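TRAP-T family transporter, DctP (Periplasmic binding) subunit (Sulfitobacter sp. NAS-14.1, PDB 4PF8) binds beta-D-galacturonate and, as a periplasmic solute-binding subunit, probably delivers it to the membrane subunits of a TRAP transporter. Local coordinates at residues I155-P158 and E159-Q162; S216-E219 and V220-Y224; M238-K241 and T242-L246; A257-N260 and S261-Q265. All coordinates share one frame; numbering follows the deposited sequence.

Contact 1 of 4, residues I155-P158 and E159-Q162; sequences INTP and EDVQ
The carboxylate of D160 turns back on the backbone of N156 and T157, and a single oxygen, OD2, takes up both N-H groups. N156 N reaches D160 OD2 at 2.8 Å on the anti lone pair, with a nearly straight 165° at the hydrogen. T157 N meets the same oxygen at 3.1 Å from well above the carboxylate plane. A water that donates to OD2 also accepts from N156 ND2, so the oxygen is gripped three times, which probably favours its charged form. CG of D160 stands beside its own backbone N (chi1 -71°), which brings the carboxylate under the N156-T157 amides, where it closes the turn by accepting from both.

Backbone bonds make up the second kind. D160 N binds T157 O at 3.0 Å and V161 N binds P158 O at 3.0 Å, two successive i to i+3 turns that give the chain a helical course.

Side-chain links are slighter: T157 OG1 gives a weak bond to E159 OE2 at 3.2 Å, the two chains crossing at about a right angle, and I155 CD1 lies 4.2 Å from V161 CG2.

In the fold this turn bridges strands 146-150 and 165-168. I155 packs on F148 and N150 of the first and, with P158, on F296 of helix 293-299, while P158 and V161 share M181.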
loop_
_atom_site.group_PDB
_atom_site.type_symbol
_atom_site.label_atom_id
_atom_site.label_comp_id
_atom_site.label_asym_id
_atom_site.label_seq_id
_atom_site.Cartn_x
_atom_site.Cartn_y
_atom_site.Cartn_z
ATOM N N ILE A 155 -21.365 3.154 -5.896
ATOM C CA ILE A 155 -21.395 1.807 -5.388
ATOM C C ILE A 155 -21.920 1.799 -3.949
ATOM O O ILE A 155 -21.306 2.366 -3.051
ATOM C CB ILE A 155 -20.001 1.197 -5.445
ATOM C CG1 ILE A 155 -19.592 0.971 -6.903
ATOM C CG2 ILE A 155 -19.954 -0.107 -4.669
ATOM C CD1 ILE A 155 -18.081 0.835 -7.080
ATOM N N ASN A 156 -23.073 1.162 -3.757
ATOM C CA ASN A 156 -23.656 1.000 -2.423
ATOM C C ASN A 156 -23.763 -0.440 -1.953
ATOM O O ASN A 156 -23.894 -0.702 -0.760
ATOM C CB ASN A 156 -25.023 1.677 -2.349
ATOM C CG ASN A 156 -24.890 3.179 -2.229
ATOM O OD1 ASN A 156 -24.489 3.702 -1.178
ATOM N ND2 ASN A 156 -25.161 3.873 -3.308
ATOM N N THR A 157 -23.762 -1.374 -2.896
ATOM C CA THR A 157 -23.802 -2.800 -2.586
ATOM C C THR A 157 -22.861 -3.518 -3.545
ATOM O O THR A 157 -22.486 -2.961 -4.593
ATOM C CB THR A 157 -25.204 -3.407 -2.801
ATOM O OG1 THR A 157 -25.481 -3.453 -4.206
ATOM C CG2 THR A 157 -26.257 -2.592 -2.099
ATOM N N PRO A 158 -22.472 -4.759 -3.205
ATOM C CA PRO A 158 -21.563 -5.468 -4.116
ATOM C C PRO A 158 -22.167 -5.635 -5.504
ATOM O O PRO A 158 -21.421 -5.654 -6.485
ATOM C CB PRO A 158 -21.371 -6.833 -3.449
ATOM C CG PRO A 158 -21.754 -6.628 -2.015
ATOM C CD PRO A 158 -22.714 -5.496 -1.954
ATOM N N GLU A 159 -23.488 -5.724 -5.601
ATOM C CA GLU A 159 -24.124 -5.937 -6.894
ATOM C C GLU A 159 -23.832 -4.767 -7.863
ATOM O O GLU A 159 -23.891 -4.921 -9.099
ATOM C CB GLU A 159 -25.622 -6.145 -6.699
ATOM C CG GLU A 159 -25.989 -7.495 -6.063
ATOM C CD GLU A 159 -25.555 -7.637 -4.600
ATOM O OE1 GLU A 159 -25.160 -8.762 -4.211
ATOM O OE2 GLU A 159 -25.618 -6.648 -3.831
ATOM N N ASP A 160 -23.482 -3.607 -7.311
ATOM C CA ASP A 160 -23.224 -2.427 -8.122
ATOM C C ASP A 160 -21.901 -2.572 -8.893
ATOM O O ASP A 160 -21.668 -1.876 -9.880
ATOM C CB ASP A 160 -23.205 -1.163 -7.264
ATOM C CG ASP A 160 -24.589 -0.785 -6.752
ATOM O OD1 ASP A 160 -25.587 -1.100 -7.448
ATOM O OD2 ASP A 160 -24.667 -0.178 -5.657
ATOM N N VAL A 161 -21.045 -3.487 -8.465
ATOM C CA VAL A 161 -19.784 -3.716 -9.157
ATOM C C VAL A 161 -19.926 -4.648 -10.361
ATOM O O VAL A 161 -19.036 -4.738 -11.192
ATOM C CB VAL A 161 -18.736 -4.274 -8.156
ATOM C CG1 VAL A 161 -17.381 -4.526 -8.825
ATOM C CG2 VAL A 161 -18.558 -3.308 -7.017
ATOM N N GLN A 162 -21.057 -5.339 -10.475
ATOM C CA GLN A 162 -21.265 -6.258 -11.588
ATOM C C GLN A 162 -21.032 -5.587 -12.946
ATOM O O GLN A 162 -21.632 -4.554 -13.262
ATOM C CB GLN A 162 -22.684 -6.822 -11.527
ATOM C CG GLN A 162 -22.851 -7.856 -10.458
ATOM C CD GLN A 162 -24.260 -8.390 -10.374
ATOM O OE1 GLN A 162 -25.157 -7.960 -11.099
ATOM N NE2 GLN A 162 -24.471 -9.309 -9.458
HETATM O O HOH W 1 -26.345 2.115 -5.630
HETATM O O HOH W 2 -22.203 -8.939 -7.047
#

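Contact 2 of 4, residues S216-E219 and V220-Y224; sequences SHFE and VAKYY
H217 O is the tight point of this contact, where a short turn of helix runs out. V220 N binds H217 O at 3.0 Å from above the carbonyl plane, and A221 N reaches the same oxygen at 2.9 Å, nearly along the C=O axis. V220 CG2 closes in at 3.3 Å from H217 O; with CG1 beside the backbone N (chi1 -70°), that second methyl is turned back over the carbonyl. ND1 of H217 finds its partner outside, in Y149 OH.

The other side is looser. E219 CG lies over the centre of the F218 ring, 3.8 Å above its plane, and the exposed E219 carboxylate stays 6.7 Å (OE1) from K222 NZ. The lysine bends at chi2 and chi3 to bring NZ 4.2 Å from F218 CD2 and towards F218 O, whose position is doubtful; G283 O is a further partner. A leucine in place of K222 would probably leave G283 O without its charged donor and that flank less tied.

From here the chain enters strand 223-230 through a classic beta bulge, K222 and Y223 both facing N150 of strand 146-150, while V220 packs on I197 and H217 on V193 and Y194 of helix 193-198.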
loop_
_atom_site.group_PDB
_atom_site.type_symbol
_atom_site.label_atom_id
_atom_site.label_comp_id
_atom_site.label_asym_id
_atom_site.label_seq_id
_atom_site.Cartn_x
_atom_site.Cartn_y
_atom_site.Cartn_z
ATOM N N SER A 216 -4.843 12.788 -9.494
ATOM C CA SER A 216 -5.926 13.354 -10.289
ATOM C C SER A 216 -6.961 12.324 -10.742
ATOM O O SER A 216 -7.792 12.630 -11.601
ATOM C CB SER A 216 -5.406 14.128 -11.496
ATOM O OG SER A 216 -4.589 15.220 -11.091
ATOM N N HIS A 217 -6.944 11.116 -10.195
ATOM C CA HIS A 217 -7.977 10.149 -10.549
ATOM C C HIS A 217 -9.353 10.735 -10.255
ATOM O O HIS A 217 -10.325 10.418 -10.949
ATOM C CB HIS A 217 -7.820 8.824 -9.828
ATOM C CG HIS A 217 -6.591 8.064 -10.215
ATOM N ND1 HIS A 217 -6.194 6.913 -9.571
ATOM C CD2 HIS A 217 -5.641 8.322 -11.150
ATOM C CE1 HIS A 217 -5.050 6.496 -10.094
ATOM N NE2 HIS A 217 -4.690 7.341 -11.037
ATOM N N PHE A 218 -9.449 11.575 -9.222
ATOM C CA PHE A 218 -10.745 12.131 -8.840
ATOM C C PHE A 218 -11.304 13.068 -9.873
ATOM O O PHE A 218 -12.496 13.337 -9.861
ATOM C CB PHE A 218 -10.669 12.832 -7.492
ATOM C CG PHE A 218 -10.065 14.209 -7.529
ATOM C CD1 PHE A 218 -8.704 14.382 -7.664
ATOM C CD2 PHE A 218 -10.862 15.340 -7.399
ATOM C CE1 PHE A 218 -8.131 15.645 -7.689
ATOM C CE2 PHE A 218 -10.296 16.619 -7.405
ATOM C CZ PHE A 218 -8.932 16.766 -7.552
ATOM N N GLU A 219 -10.472 13.550 -10.787
ATOM C CA GLU A 219 -10.951 14.419 -11.851
ATOM C C GLU A 219 -11.605 13.636 -12.985
ATOM O O GLU A 219 -12.334 14.217 -13.797
ATOM C CB GLU A 219 -9.806 15.275 -12.407
ATOM C CG GLU A 219 -9.252 16.248 -11.363
ATOM C CD GLU A 219 -8.135 17.135 -11.882
ATOM O OE1 GLU A 219 -7.800 18.128 -11.198
ATOM O OE2 GLU A 219 -7.582 16.843 -12.962
ATOM N N VAL A 220 -11.327 12.345 -13.066
ATOM C CA VAL A 220 -11.844 11.516 -14.162
ATOM C C VAL A 220 -12.760 10.381 -13.683
ATOM O O VAL A 220 -13.390 9.705 -14.498
ATOM C CB VAL A 220 -10.691 10.963 -15.038
ATOM C CG1 VAL A 220 -10.032 12.103 -15.840
ATOM C CG2 VAL A 220 -9.655 10.259 -14.215
ATOM N N ALA A 221 -12.843 10.172 -12.372
ATOM C CA ALA A 221 -13.754 9.181 -11.790
ATOM C C ALA A 221 -14.432 9.871 -10.609
ATOM O O ALA A 221 -13.871 9.936 -9.505
ATOM C CB ALA A 221 -12.987 7.949 -11.347
ATOM N N LYS A 222 -15.621 10.401 -10.844
ATOM C CA LYS A 222 -16.246 11.326 -9.905
ATOM C C LYS A 222 -17.171 10.705 -8.870
ATOM O O LYS A 222 -17.820 11.449 -8.128
ATOM C CB LYS A 222 -16.992 12.433 -10.663
ATOM C CG LYS A 222 -16.184 13.136 -11.765
ATOM C CD LYS A 222 -14.933 13.866 -11.264
ATOM C CE LYS A 222 -15.257 15.155 -10.500
ATOM N NZ LYS A 222 -14.014 15.881 -10.072
ATOM N N TYR A 223 -17.235 9.370 -8.799
ATOM C CA TYR A 223 -17.953 8.690 -7.722
ATOM C C TYR A 223 -16.957 7.990 -6.823
ATOM O O TYR A 223 -16.154 7.207 -7.297
ATOM C CB TYR A 223 -18.930 7.668 -8.284
ATOM C CG TYR A 223 -19.979 8.270 -9.160
ATOM C CD1 TYR A 223 -21.043 8.952 -8.605
ATOM C CD2 TYR A 223 -19.900 8.176 -10.535
ATOM C CE1 TYR A 223 -22.015 9.530 -9.419
ATOM C CE2 TYR A 223 -20.874 8.755 -11.356
ATOM C CZ TYR A 223 -21.916 9.423 -10.775
ATOM O OH TYR A 223 -22.890 9.994 -11.569
ATOM N N TYR A 224 -16.996 8.296 -5.533
ATOM C CA TYR A 224 -16.093 7.664 -4.553
ATOM C C TYR A 224 -16.985 7.052 -3.484
ATOM O O TYR A 224 -17.786 7.760 -2.851
ATOM C CB TYR A 224 -15.173 8.731 -3.930
ATOM C CG TYR A 224 -13.954 8.246 -3.143
ATOM C CD1 TYR A 224 -13.316 7.070 -3.463
ATOM C CD2 TYR A 224 -13.416 9.018 -2.110
ATOM C CE1 TYR A 224 -12.176 6.655 -2.784
ATOM C CE2 TYR A 224 -12.294 8.607 -1.431
ATOM C CZ TYR A 224 -11.681 7.410 -1.779
ATOM O OH TYR A 224 -10.542 6.974 -1.098
#

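Contact 3 of 4, residues M238-K241 and T242-L246; sequences MSKK and TFDGL
M238 meets the edge of the F243 ring in a Met-aromatic contact at the junction where strand 234-239 gives way to helix 240-244, with S239 as N-cap. The residue is modelled as selenomethionine; its SE sits in the plane of the ring, 3.8 Å from F243 CD1 and 5.1 Å from the ring centroid, and the two side chains cross at about a right angle. CG of M238 is anti to the backbone N (chi1 -179°), and the chain it starts comes up against CB and CD1 of F243. L246 CD1 touches SE as well, at 4.2 Å, and M238 also packs on V254 of helix 248-282 and W26 of strand 26-29.

On another face of the helix, K240 and D244 run obliquely across one another. The lysine stays extended until a final bend (chi4 52°) drops NZ onto D244 OD2 at 2.7 Å, a salt bridge made on the syn lone pair of that oxygen. One water donates to D244 OD1 and accepts weakly from NZ, so both carboxylate oxygens are engaged. An alanine at K240 would probably leave the D244 carboxylate without its countercharge and freer to turn.

Backbone bonds set the helix going: F243 N to S239 O at 2.9 Å, D244 N to K240 O at 2.8 Å. T242 OG1 faces elsewhere, bonded to D83 OD1, whereas the capping bond to S239 OG, itself also weakly linked to L77 O, is weak: T242 N gives to S239 OG at 3.5 Å, though with a straight 164° at the hydrogen.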
loop_
_atom_site.group_PDB
_atom_site.type_symbol
_atom_site.label_atom_id
_atom_site.label_comp_id
_atom_site.label_asym_id
_atom_site.label_seq_id
_atom_site.Cartn_x
_atom_site.Cartn_y
_atom_site.Cartn_z
HETATM N N MSE A 238 14.948 -1.538 3.449
HETATM C CA MSE A 238 16.254 -1.449 2.847
HETATM C C MSE A 238 16.568 -2.765 2.211
HETATM O O MSE A 238 16.146 -3.821 2.674
HETATM C CB MSE A 238 17.274 -1.159 3.942
HETATM C CG MSE A 238 18.674 -1.009 3.465
HETATM SE SE MSE A 238 19.622 0.207 4.664
HETATM C CE MSE A 238 18.468 1.595 4.363
ATOM N N SER A 239 17.343 -2.724 1.136
ATOM C CA SER A 239 17.945 -3.939 0.641
ATOM C C SER A 239 18.807 -4.576 1.713
ATOM O O SER A 239 19.669 -3.912 2.296
ATOM C CB SER A 239 18.824 -3.636 -0.570
ATOM O OG SER A 239 19.599 -4.779 -0.864
ATOM N N LYS A 240 18.597 -5.858 1.982
ATOM C CA LYS A 240 19.437 -6.531 2.962
ATOM C C LYS A 240 20.915 -6.513 2.542
ATOM O O LYS A 240 21.808 -6.418 3.389
ATOM C CB LYS A 240 18.929 -7.957 3.226
ATOM C CG LYS A 240 19.692 -8.703 4.328
ATOM C CD LYS A 240 19.046 -10.053 4.634
ATOM C CE LYS A 240 20.055 -11.077 5.161
ATOM N NZ LYS A 240 20.862 -10.586 6.293
ATOM N N LYS A 241 21.186 -6.609 1.245
ATOM C CA LYS A 241 22.561 -6.514 0.777
ATOM C C LYS A 241 23.176 -5.186 1.206
ATOM O O LYS A 241 24.299 -5.143 1.721
ATOM C CB LYS A 241 22.632 -6.682 -0.737
ATOM C CG LYS A 241 22.289 -8.083 -1.161
ATOM C CD LYS A 241 22.056 -8.190 -2.632
ATOM C CE LYS A 241 21.938 -9.634 -3.037
ATOM N NZ LYS A 241 23.247 -10.321 -2.884
ATOM N N THR A 242 22.445 -4.096 1.004
ATOM C CA THR A 242 22.970 -2.785 1.392
ATOM C C THR A 242 23.112 -2.697 2.907
ATOM O O THR A 242 24.126 -2.243 3.437
ATOM C CB THR A 242 22.079 -1.647 0.886
ATOM O OG1 THR A 242 21.974 -1.729 -0.541
ATOM C CG2 THR A 242 22.669 -0.287 1.272
ATOM N N PHE A 243 22.097 -3.159 3.613
ATOM C CA PHE A 243 22.087 -3.055 5.072
ATOM C C PHE A 243 23.229 -3.861 5.700
ATOM O O PHE A 243 23.899 -3.391 6.634
ATOM C CB PHE A 243 20.734 -3.528 5.593
ATOM C CG PHE A 243 20.556 -3.357 7.065
ATOM C CD1 PHE A 243 20.155 -2.141 7.597
ATOM C CD2 PHE A 243 20.801 -4.409 7.919
ATOM C CE1 PHE A 243 19.993 -1.987 8.966
ATOM C CE2 PHE A 243 20.629 -4.259 9.276
ATOM C CZ PHE A 243 20.224 -3.048 9.793
ATOM N N ASP A 244 23.461 -5.062 5.174
ATOM C CA ASP A 244 24.499 -5.939 5.702
ATOM C C ASP A 244 25.899 -5.364 5.467
ATOM O O ASP A 244 26.842 -5.749 6.150
ATOM C CB ASP A 244 24.390 -7.343 5.095
ATOM C CG ASP A 244 23.228 -8.159 5.692
ATOM O OD1 ASP A 244 22.739 -7.806 6.792
ATOM O OD2 ASP A 244 22.800 -9.153 5.054
ATOM N N GLY A 245 26.040 -4.434 4.531
ATOM C CA GLY A 245 27.341 -3.833 4.259
ATOM C C GLY A 245 27.632 -2.621 5.120
ATOM O O GLY A 245 28.683 -2.022 5.010
ATOM N N LEU A 246 26.683 -2.243 5.977
ATOM C CA LEU A 246 26.865 -1.081 6.843
ATOM C C LEU A 246 27.585 -1.447 8.128
ATOM O O LEU A 246 27.485 -2.573 8.616
ATOM C CB LEU A 246 25.506 -0.456 7.193
ATOM C CG LEU A 246 24.643 0.020 6.028
ATOM C CD1 LEU A 246 23.350 0.622 6.555
ATOM C CD2 LEU A 246 25.401 0.999 5.149
HETATM O O HOH W 3 21.068 -8.571 8.693
#

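Contact 4 of 4, residues A257-N260 and S261-Q265; sequences AGKN and STDLQ
G258 O is gripped by three donors from the next turn of the helix: T262 N, and the hydroxyls of S261 and T262. The backbone N-H of T262 provides the ordinary helical bond, at 3.0 Å to G258 O. T262 OG1 donates to the same oxygen at 2.9 Å, from above the carbonyl plane. Its OG1 stands beside its own backbone N (chi1 -60°), the setting that brings a threonine hydroxyl back over the preceding turn. S261 OG takes the position between backbone N and carbonyl carbon and donates to G258 O at 3.0 Å, tilted about 30° from the carbonyl plane. That hydroxyl has a second partner outside the helix, Y141 OH of strand 135-141. Two hydroxyls in buried surroundings thus find an acceptor on their own helix.

The exposed flank is charged. K259 bends at chi2 and chi4 to reach along the helix to D263, four residues on, the two side chains crossing at a slant, but the pairing is a weak salt bridge: NZ lies 3.4 Å from D263 OD2 and 3.5 Å from D263 OD1. A water ties D263 OD2, at 2.8 Å, to N260 OD1, and ND2 of N260 goes on to E48 OE1 of helix 37-52. Along the backbone, D263 N to K259 O and L264 N to N260 O keep the regular pattern.

Serine and threonine hydroxyls folded onto a carbonyl three or four residues back, beside a lysine-aspartate pair spaced i to i+4, are familiar features of long alpha-helices, here helix 248-282 of a family 7 solute-binding protein.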
loop_
_atom_site.group_PDB
_atom_site.type_symbol
_atom_site.label_atom_id
_atom_site.label_comp_id
_atom_site.label_asym_id
_atom_site.label_seq_id
_atom_site.Cartn_x
_atom_site.Cartn_y
_atom_site.Cartn_z
ATOM N N ALA A 257 16.527 6.177 12.459
ATOM C CA ALA A 257 15.986 7.091 11.467
ATOM C C ALA A 257 14.722 6.525 10.841
ATOM O O ALA A 257 13.782 7.267 10.542
ATOM C CB ALA A 257 17.031 7.366 10.376
ATOM N N GLY A 258 14.686 5.216 10.643
ATOM C CA GLY A 258 13.502 4.568 10.082
ATOM C C GLY A 258 12.315 4.724 11.003
ATOM O O GLY A 258 11.212 5.070 10.559
ATOM N N LYS A 259 12.542 4.497 12.291
ATOM C CA LYS A 259 11.472 4.630 13.282
ATOM C C LYS A 259 10.986 6.068 13.369
ATOM O O LYS A 259 9.774 6.325 13.369
ATOM C CB LYS A 259 11.954 4.148 14.649
ATOM C CG LYS A 259 10.847 4.013 15.676
ATOM C CD LYS A 259 10.879 5.145 16.669
ATOM C CE LYS A 259 9.938 4.861 17.847
ATOM N NZ LYS A 259 8.560 4.588 17.391
ATOM N N ASN A 260 11.906 7.022 13.424
ATOM C CA ASN A 260 11.515 8.425 13.477
ATOM C C ASN A 260 10.713 8.827 12.239
ATOM O O ASN A 260 9.743 9.576 12.334
ATOM C CB ASN A 260 12.750 9.330 13.638
ATOM C CG ASN A 260 13.377 9.217 15.007
ATOM O OD1 ASN A 260 12.714 8.884 15.984
ATOM N ND2 ASN A 260 14.665 9.507 15.081
ATOM N N SER A 261 11.109 8.314 11.074
ATOM C CA SER A 261 10.444 8.700 9.826
ATOM C C SER A 261 9.052 8.086 9.739
ATOM O O SER A 261 8.167 8.661 9.124
ATOM C CB SER A 261 11.295 8.310 8.624
ATOM O OG SER A 261 11.121 6.969 8.283
ATOM N N THR A 262 8.874 6.933 10.374
ATOM C CA THR A 262 7.562 6.277 10.428
ATOM C C THR A 262 6.624 7.077 11.326
ATOM O O THR A 262 5.450 7.297 10.989
ATOM C CB THR A 262 7.691 4.830 10.934
ATOM O OG1 THR A 262 8.538 4.090 10.052
ATOM C CG2 THR A 262 6.342 4.136 10.996
ATOM N N ASP A 263 7.133 7.545 12.451
ATOM C CA ASP A 263 6.338 8.403 13.331
ATOM C C ASP A 263 5.897 9.661 12.584
ATOM O O ASP A 263 4.729 10.082 12.672
ATOM C CB ASP A 263 7.120 8.807 14.574
ATOM C CG ASP A 263 7.305 7.670 15.548
ATOM O OD1 ASP A 263 6.548 6.679 15.468
ATOM O OD2 ASP A 263 8.199 7.788 16.417
ATOM N N LEU A 264 6.828 10.255 11.839
ATOM C CA LEU A 264 6.535 11.459 11.071
ATOM C C LEU A 264 5.504 11.160 9.986
ATOM O O LEU A 264 4.505 11.874 9.862
ATOM C CB LEU A 264 7.808 12.039 10.439
ATOM C CG LEU A 264 7.569 13.172 9.441
ATOM C CD1 LEU A 264 6.999 14.382 10.151
ATOM C CD2 LEU A 264 8.844 13.528 8.715
ATOM N N GLN A 265 5.717 10.098 9.210
ATOM C CA GLN A 265 4.808 9.813 8.113
ATOM C C GLN A 265 3.399 9.592 8.615
ATOM O O GLN A 265 2.444 10.021 7.970
ATOM C CB GLN A 265 5.256 8.602 7.308
ATOM C CG GLN A 265 4.407 8.409 6.061
ATOM C CD GLN A 265 3.218 7.477 6.240
ATOM O OE1 GLN A 265 3.035 6.859 7.285
ATOM N NE2 GLN A 265 2.401 7.370 5.198
HETATM O O HOH W 4 9.960 9.966 16.591
#

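The four local contacts fall into two groups. Contacts 1 and 2 share one side of the molecule, with centres 18 Å apart and nearest atoms about 6 Å apart; contacts 3 and 4 are neighbours at 19 Å between centres and about 8 Å between nearest atoms. Contacts 1 and 3 lie on opposite sides of the chain's centre, 46 Å apart between centres. The galacturonate pocket lies nearer the middle: the H217 side chain of contact 2 is about 7 Å from the sugar acid, T262 of contact 4 about 14 Å. Strand 234-239, which leads into contact 3, begins at the pocket residue E234, and Y224 OH of contact 2 bonds to N207 O, another pocket residue.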